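Local coordinates for DNA/RNA-binding protein Alba (Thermoplasma volcanium, PDB 4Z9E), which probably binds double-stranded DNA tightly without sequence specificity and takes part in compacting the archaeal chromosome, at residues A[5-9]-A[29-35]; A[9-14]-A[43-47]; A[37-41]-A[80-84]. All blocks are in the same frame, centred on the assembly; numbering follows the deposited sequence.

Contact 1. Residues A[5-9]-A[29-35]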
loop_
_atom_site.group_PDB
_atom_site.type_symbol
_atom_site.label_atom_id
_atom_site.label_comp_id
_atom_site.label_asym_id
_atom_site.label_seq_id
_atom_site.Cartn_x
_atom_site.Cartn_y
_atom_site.Cartn_z
ATOM N N ASN A 5 10.949 14.134 -10.774
ATOM C CA ASN A 5 10.966 12.632 -10.946
ATOM C C ASN A 5 10.000 11.904 -9.972
ATOM O O ASN A 5 9.938 10.649 -9.890
ATOM C CB ASN A 5 12.418 12.087 -10.842
ATOM C CG ASN A 5 12.529 10.644 -11.344
ATOM O OD1 ASN A 5 11.658 10.149 -12.077
ATOM N ND2 ASN A 5 13.601 9.951 -10.944
ATOM N N ILE A 6 9.237 12.719 -9.246
ATOM C CA ILE A 6 8.314 12.221 -8.257
ATOM C C ILE A 6 6.888 12.531 -8.682
ATOM O O ILE A 6 6.571 13.651 -9.084
ATOM C CB ILE A 6 8.629 12.801 -6.869
ATOM C CG1 ILE A 6 9.996 12.281 -6.404
ATOM C CG2 ILE A 6 7.526 12.438 -5.873
ATOM C CD1 ILE A 6 10.455 12.799 -5.055
ATOM N N ILE A 7 6.036 11.513 -8.609
ATOM C CA ILE A 7 4.648 11.661 -8.989
ATOM C C ILE A 7 3.771 11.581 -7.740
ATOM O O ILE A 7 3.642 10.520 -7.125
ATOM C CB ILE A 7 4.285 10.627 -10.086
ATOM C CG1 ILE A 7 5.045 10.981 -11.372
ATOM C CG2 ILE A 7 2.789 10.604 -10.376
ATOM C CD1 ILE A 7 5.446 9.800 -12.225
ATOM N N PHE A 8 3.208 12.725 -7.344
ATOM C CA PHE A 8 2.283 12.766 -6.221
ATOM C C PHE A 8 0.899 12.386 -6.697
ATOM O O PHE A 8 0.263 13.133 -7.437
ATOM C CB PHE A 8 2.254 14.145 -5.580
ATOM C CG PHE A 8 3.536 14.509 -4.891
ATOM C CD1 PHE A 8 3.756 14.127 -3.562
ATOM C CD2 PHE A 8 4.544 15.210 -5.573
ATOM C CE1 PHE A 8 4.943 14.447 -2.922
ATOM C CE2 PHE A 8 5.741 15.530 -4.940
ATOM C CZ PHE A 8 5.936 15.149 -3.612
ATOM N N VAL A 9 0.418 11.229 -6.260
ATOM C CA VAL A 9 -0.857 10.764 -6.746
ATOM C C VAL A 9 -1.954 11.385 -5.930
ATOM O O VAL A 9 -2.022 11.164 -4.744
ATOM C CB VAL A 9 -0.949 9.234 -6.735
ATOM C CG1 VAL A 9 -2.377 8.786 -6.994
ATOM C CG2 VAL A 9 0.002 8.681 -7.781
ATOM N N ALA A 29 14.441 8.662 -17.628
ATOM C CA ALA A 29 14.688 8.536 -16.198
ATOM C C ALA A 29 14.885 7.040 -15.968
ATOM O O ALA A 29 14.272 6.214 -16.658
ATOM C CB ALA A 29 13.511 9.042 -15.398
ATOM N N ASN A 30 15.753 6.676 -15.033
ATOM C CA ASN A 30 15.935 5.259 -14.743
ATOM C C ASN A 30 15.030 4.778 -13.593
ATOM O O ASN A 30 14.613 3.624 -13.587
ATOM C CB ASN A 30 17.423 4.893 -14.553
ATOM C CG ASN A 30 18.052 5.569 -13.340
ATOM O OD1 ASN A 30 17.911 6.786 -13.137
ATOM N ND2 ASN A 30 18.761 4.778 -12.528
ATOM N N LYS A 31 14.720 5.695 -12.666
ATOM C CA LYS A 31 13.866 5.473 -11.493
ATOM C C LYS A 31 12.669 6.414 -11.530
ATOM O O LYS A 31 12.820 7.586 -11.856
ATOM C CB LYS A 31 14.615 5.788 -10.192
ATOM C CG LYS A 31 15.792 4.891 -9.837
ATOM C CD LYS A 31 15.357 3.454 -9.559
ATOM C CE LYS A 31 16.536 2.577 -9.135
ATOM N NZ LYS A 31 17.301 2.065 -10.319
ATOM N N ILE A 32 11.489 5.906 -11.182
ATOM C CA ILE A 32 10.336 6.756 -10.897
ATOM C C ILE A 32 9.781 6.434 -9.506
ATOM O O ILE A 32 9.737 5.263 -9.099
ATOM C CB ILE A 32 9.251 6.641 -11.980
ATOM C CG1 ILE A 32 9.643 7.470 -13.200
ATOM C CG2 ILE A 32 7.896 7.146 -11.497
ATOM C CD1 ILE A 32 10.511 6.716 -14.184
ATOM N N ILE A 33 9.411 7.497 -8.786
ATOM C CA ILE A 33 8.833 7.423 -7.465
ATOM C C ILE A 33 7.366 7.815 -7.522
ATOM O O ILE A 33 7.022 8.934 -7.913
ATOM C CB ILE A 33 9.487 8.449 -6.513
ATOM C CG1 ILE A 33 11.024 8.317 -6.475
ATOM C CG2 ILE A 33 8.818 8.408 -5.139
ATOM C CD1 ILE A 33 11.570 7.203 -5.605
ATOM N N ILE A 34 6.502 6.920 -7.076
ATOM C CA ILE A 34 5.103 7.258 -6.911
ATOM C C ILE A 34 4.820 7.399 -5.413
ATOM O O ILE A 34 5.196 6.527 -4.621
ATOM C CB ILE A 34 4.209 6.157 -7.510
ATOM C CG1 ILE A 34 4.540 5.963 -8.992
ATOM C CG2 ILE A 34 2.742 6.488 -7.294
ATOM C CD1 ILE A 34 4.213 4.581 -9.520
ATOM N N LYS A 35 4.135 8.472 -5.038
ATOM C CA LYS A 35 3.904 8.811 -3.637
ATOM C C LYS A 35 2.446 9.172 -3.405
ATOM O O LYS A 35 1.872 9.916 -4.178
ATOM C CB LYS A 35 4.814 9.982 -3.224
ATOM C CG LYS A 35 4.721 10.388 -1.758
ATOM C CD LYS A 35 5.685 9.612 -0.847
ATOM C CE LYS A 35 5.073 9.296 0.527
ATOM N NZ LYS A 35 4.353 10.444 1.164
#
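A beta-alpha-beta unit places its two strands side by side and in parallel, and Alba opens with one: strand 6-8, helix 14-25, then strand 31-37. In chain order, Ala29 CB lies 4.0 Å from Asn5 OD1. The carbonyl of Lys31 accepts a hydrogen bond from the Asn5 side chain, ND2 to O 2.7 Å, a side-chain bond that adds to the backbone pairing. Ile32 turns to the helical side of the sheet, where its CG2 meets Ile7 CD1 at 3.7 Å, near Phe25 of helix 14-25. Ile33 pairs with Ile6: its N makes a weak bond to Asn5 O (3.4 Å), while its O accepts a stronger one from Ile7 N (2.8 Å). Ile34, paired with Ile7, also faces the helices and packs on Ala44 and Ala48. Lys35 shares the other face with Phe8, its ammonium group in a salt bridge with Glu69. Its backbone completes the parallel pattern, with Lys35 N to Ile7 O 3.0 Å and Val9 N to Lys35 O 2.9 Å.

Contact 2. Residues A[9-14]-A[43-47]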
loop_
_atom_site.group_PDB
_atom_site.type_symbol
_atom_site.label_atom_id
_atom_site.label_comp_id
_atom_site.label_asym_id
_atom_site.label_seq_id
_atom_site.Cartn_x
_atom_site.Cartn_y
_atom_site.Cartn_z
ATOM N N VAL A 9 0.418 11.229 -6.260
ATOM C CA VAL A 9 -0.857 10.764 -6.746
ATOM C C VAL A 9 -1.954 11.385 -5.930
ATOM O O VAL A 9 -2.022 11.164 -4.744
ATOM C CB VAL A 9 -0.949 9.234 -6.735
ATOM C CG1 VAL A 9 -2.377 8.786 -6.994
ATOM C CG2 VAL A 9 0.002 8.681 -7.781
ATOM N N GLY A 10 -2.809 12.163 -6.590
ATOM C CA GLY A 10 -3.943 12.826 -5.947
ATOM C C GLY A 10 -5.294 12.480 -6.560
ATOM O O GLY A 10 -5.616 11.295 -6.781
ATOM N N LYS A 11 -6.086 13.514 -6.848
ATOM C CA LYS A 11 -7.506 13.315 -7.161
ATOM C C LYS A 11 -7.866 13.134 -8.641
ATOM O O LYS A 11 -8.981 12.706 -8.935
ATOM C CB LYS A 11 -8.391 14.390 -6.488
ATOM C CG LYS A 11 -8.552 14.224 -4.967
ATOM C CD LYS A 11 -8.937 12.795 -4.530
ATOM C CE LYS A 11 -8.737 12.543 -3.032
ATOM N NZ LYS A 11 -7.317 12.676 -2.564
ATOM N N LYS A 12 -6.938 13.449 -9.555
ATOM C CA LYS A 12 -7.152 13.240 -11.002
ATOM C C LYS A 12 -7.434 11.763 -11.380
ATOM O O LYS A 12 -7.125 10.850 -10.614
ATOM C CB LYS A 12 -5.936 13.730 -11.780
ATOM C CG LYS A 12 -5.683 15.218 -11.651
ATOM C CD LYS A 12 -4.425 15.603 -12.403
ATOM C CE LYS A 12 -4.144 17.089 -12.239
ATOM N NZ LYS A 12 -2.992 17.471 -13.093
ATOM N N PRO A 13 -8.057 11.522 -12.545
ATOM C CA PRO A 13 -8.217 10.127 -12.952
ATOM C C PRO A 13 -6.900 9.376 -13.078
ATOM O O PRO A 13 -5.880 9.942 -13.476
ATOM C CB PRO A 13 -8.923 10.256 -14.301
ATOM C CG PRO A 13 -9.839 11.421 -14.069
ATOM C CD PRO A 13 -8.956 12.399 -13.323
ATOM N N THR A 14 -6.957 8.104 -12.708
ATOM C CA THR A 14 -5.789 7.265 -12.540
ATOM C C THR A 14 -4.835 7.301 -13.746
ATOM O O THR A 14 -3.591 7.326 -13.572
ATOM C CB THR A 14 -6.270 5.830 -12.204
ATOM O OG1 THR A 14 -7.016 5.896 -10.988
ATOM C CG2 THR A 14 -5.127 4.859 -11.992
ATOM N N LYS A 43 -5.058 4.125 -4.868
ATOM C CA LYS A 43 -4.885 4.589 -6.222
ATOM C C LYS A 43 -3.409 4.541 -6.662
ATOM O O LYS A 43 -3.119 4.218 -7.808
ATOM C CB LYS A 43 -5.473 5.989 -6.359
ATOM C CG LYS A 43 -5.455 6.541 -7.771
ATOM C CD LYS A 43 -5.790 8.024 -7.815
ATOM C CE LYS A 43 -7.273 8.265 -7.912
ATOM N NZ LYS A 43 -7.485 9.700 -8.245
ATOM N N ALA A 44 -2.477 4.856 -5.768
ATOM C CA ALA A 44 -1.062 4.757 -6.114
ATOM C C ALA A 44 -0.695 3.328 -6.515
ATOM O O ALA A 44 0.068 3.123 -7.452
ATOM C CB ALA A 44 -0.175 5.244 -4.973
ATOM N N VAL A 45 -1.200 2.347 -5.779
ATOM C CA VAL A 45 -0.978 0.931 -6.115
ATOM C C VAL A 45 -1.553 0.606 -7.488
ATOM O O VAL A 45 -0.851 0.030 -8.313
ATOM C CB VAL A 45 -1.538 -0.041 -5.046
ATOM C CG1 VAL A 45 -1.320 -1.493 -5.470
ATOM C CG2 VAL A 45 -0.835 0.180 -3.707
ATOM N N ASP A 46 -2.802 0.997 -7.740
ATOM C CA ASP A 46 -3.385 0.927 -9.092
ATOM C C ASP A 46 -2.480 1.513 -10.190
ATOM O O ASP A 46 -2.247 0.853 -11.225
ATOM C CB ASP A 46 -4.760 1.627 -9.171
ATOM C CG ASP A 46 -5.843 0.967 -8.303
ATOM O OD1 ASP A 46 -5.701 -0.201 -7.837
ATOM O OD2 ASP A 46 -6.878 1.649 -8.091
ATOM N N VAL A 47 -1.997 2.748 -9.985
ATOM C CA VAL A 47 -1.160 3.414 -10.973
ATOM C C VAL A 47 0.017 2.540 -11.326
ATOM O O VAL A 47 0.284 2.315 -12.494
ATOM C CB VAL A 47 -0.659 4.797 -10.503
ATOM C CG1 VAL A 47 0.512 5.279 -11.348
ATOM C CG2 VAL A 47 -1.799 5.800 -10.529
#
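Lys43, Thr14 and Val9 carry most of this contact, in which the loop after strand 6-8 closes against helix 41-55. Lys43 has the largest share: its side chain reaches from the helix into the curve of the loop, and its ammonium group donates to two backbone carbonyls, NZ to Gly10 O 2.9 Å and NZ to Lys12 O 2.7 Å. A charged end meets main-chain oxygens that bend around it, while the aliphatic stem is lined by neighbours, with CD 3.6 Å from Val9 CG1 and CG 3.6 Å from Thr14 OG1. Thr14 also places CG2 3.8 Å from Val47 CG2, one helical turn beyond Lys43. Val9 points at the helix and brings its CB within 4.4 Å of Ala44 CB, in a buried layer that Tyr17 and Ile34 help to fill. The loop holds Lys11, a predicted acetylation site, whose CA-to-CB bond points away from the helix. This is the first beta-alpha connection of the Alba fold, its carbonyls gathered round a lysine from the second helix.

Contact 3. Residues A[37-41]-A[80-84]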
loop_
_atom_site.group_PDB
_atom_site.type_symbol
_atom_site.label_atom_id
_atom_site.label_comp_id
_atom_site.label_asym_id
_atom_site.label_seq_id
_atom_site.Cartn_x
_atom_site.Cartn_y
_atom_site.Cartn_z
ATOM N N ARG A 37 -0.824 9.471 0.027
ATOM C CA ARG A 37 -1.179 9.510 1.433
ATOM C C ARG A 37 -2.657 9.182 1.611
ATOM O O ARG A 37 -3.491 9.531 0.767
ATOM C CB ARG A 37 -0.988 10.927 1.995
ATOM C CG ARG A 37 0.391 11.536 1.889
ATOM C CD ARG A 37 0.472 12.642 2.929
ATOM N NE ARG A 37 1.049 13.875 2.419
ATOM C CZ ARG A 37 0.391 14.756 1.665
ATOM N NH1 ARG A 37 -0.871 14.528 1.314
ATOM N NH2 ARG A 37 0.998 15.866 1.252
ATOM N N GLY A 38 -2.981 8.562 2.745
ATOM C CA GLY A 38 -4.362 8.316 3.120
ATOM C C GLY A 38 -5.104 7.395 2.162
ATOM O O GLY A 38 -4.592 6.368 1.758
ATOM N N LYS A 39 -6.325 7.783 1.825
ATOM C CA LYS A 39 -7.193 7.033 0.948
ATOM C C LYS A 39 -6.524 6.698 -0.385
ATOM O O LYS A 39 -6.634 5.564 -0.861
ATOM C CB LYS A 39 -8.500 7.788 0.729
ATOM C CG LYS A 39 -9.369 7.906 1.974
ATOM C CD LYS A 39 -10.648 8.696 1.681
ATOM C CE LYS A 39 -11.559 8.813 2.905
ATOM N NZ LYS A 39 -12.788 9.609 2.596
ATOM N N THR A 40 -5.773 7.643 -0.943
ATOM C CA THR A 40 -5.215 7.480 -2.281
ATOM C C THR A 40 -4.058 6.489 -2.392
ATOM O O THR A 40 -3.593 6.192 -3.497
ATOM C CB THR A 40 -4.878 8.842 -2.929
ATOM O OG1 THR A 40 -4.220 9.661 -1.979
ATOM C CG2 THR A 40 -6.162 9.556 -3.316
ATOM N N ILE A 41 -3.599 5.959 -1.261
ATOM C CA ILE A 41 -2.679 4.816 -1.277
ATOM C C ILE A 41 -3.198 3.669 -2.176
ATOM O O ILE A 41 -2.412 3.028 -2.888
ATOM C CB ILE A 41 -2.376 4.340 0.157
ATOM C CG1 ILE A 41 -1.528 5.401 0.874
ATOM C CG2 ILE A 41 -1.687 2.981 0.181
ATOM C CD1 ILE A 41 -1.324 5.133 2.348
ATOM N N VAL A 80 -1.400 10.403 9.195
ATOM C CA VAL A 80 -1.786 9.784 7.948
ATOM C C VAL A 80 -0.727 8.840 7.447
ATOM O O VAL A 80 0.467 9.137 7.575
ATOM C CB VAL A 80 -2.154 10.887 6.917
ATOM C CG1 VAL A 80 -0.938 11.726 6.482
ATOM C CG2 VAL A 80 -2.976 10.333 5.778
ATOM N N SER A 81 -1.172 7.692 6.916
ATOM C CA SER A 81 -0.293 6.706 6.273
ATOM C C SER A 81 0.196 7.201 4.894
ATOM O O SER A 81 -0.492 7.942 4.182
ATOM C CB SER A 81 -1.035 5.384 6.087
ATOM O OG SER A 81 -1.177 4.655 7.299
ATOM N N SER A 82 1.388 6.774 4.510
ATOM C CA SER A 82 1.928 7.157 3.230
ATOM C C SER A 82 2.678 5.990 2.570
ATOM O O SER A 82 3.198 5.089 3.258
ATOM C CB SER A 82 2.824 8.390 3.382
ATOM O OG SER A 82 4.175 8.008 3.464
ATOM N N ILE A 83 2.722 6.002 1.242
ATOM C CA ILE A 83 3.457 4.988 0.497
ATOM C C ILE A 83 4.333 5.704 -0.507
ATOM O O ILE A 83 3.972 6.762 -1.021
ATOM C CB ILE A 83 2.540 3.939 -0.171
ATOM C CG1 ILE A 83 3.357 2.795 -0.770
ATOM C CG2 ILE A 83 1.709 4.574 -1.259
ATOM C CD1 ILE A 83 2.530 1.610 -1.246
ATOM N N GLU A 84 5.505 5.126 -0.731
ATOM C CA GLU A 84 6.426 5.565 -1.745
ATOM C C GLU A 84 6.788 4.294 -2.493
ATOM O O GLU A 84 7.294 3.340 -1.884
ATOM C CB GLU A 84 7.645 6.198 -1.085
ATOM C CG GLU A 84 8.778 6.605 -2.006
ATOM C CD GLU A 84 10.022 7.069 -1.238
ATOM O OE1 GLU A 84 9.880 7.849 -0.258
ATOM O OE2 GLU A 84 11.150 6.655 -1.609
#
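Near the exit of strand 31-37, which runs antiparallel to strand 80-88, Arg37 and Ser82 form a non-hydrogen-bonded pair with CA atoms 4.3 Å apart. Next to it, Gly38 N donates to Ser81 O at 2.9 Å, and Arg37 CA makes a CA-H...O contact with that same oxygen at 3.2 Å. The chain then turns away from the sheet at Gly38, whose phi of 63° suits glycine; a side chain there would also crowd Val80, whose CG2 already lies 3.5 Å from Gly38 N. Thr40 OG1 donates to Arg37 O at 2.8 Å, tying the bend together. Among the side chains, Arg37 lays its CD 3.9 Å from Val80 CG1, with a long, weak ion pair to Glu69 beyond. On the helical side, Ile41 covers the strand, CD1 3.8 Å from Ser81 CB and CG1 4.0 Å from Ile83 CG2. Ser81 OG is hydrogen-bonded to Asp46, and Gly38 O to Ser42, of the second subunit, making this strand-to-helix turn of the Alba fold part of the subunit interface.

How the contacts relate
The three contacts illustrate how a sheet with helices packed on one face is assembled from different chemistries. Contact 1 is regular parallel pairing at the sheet's edge; contact 3 is the end region of an antiparallel pairing further in, where the chain leaves for helix 41-55. Contact 2 has no sheet pairing and relies on a lysine reaching backbone carbonyls. All are partly buried: Ile7, Ile34, Val9, Val47, Ile41 and Ile83 are buried on the helical side, whereas Ile6, Phe8, Lys11 and Arg37 are exposed. Val9 belongs to contacts 1 and 2, and Ala44 of contact 2 touches both Ile34 and Ile83, joining all three. Contact 3 is hydrogen-bonded to the second subunit; contact 2 mainly brushes it, and contact 1 does not touch it.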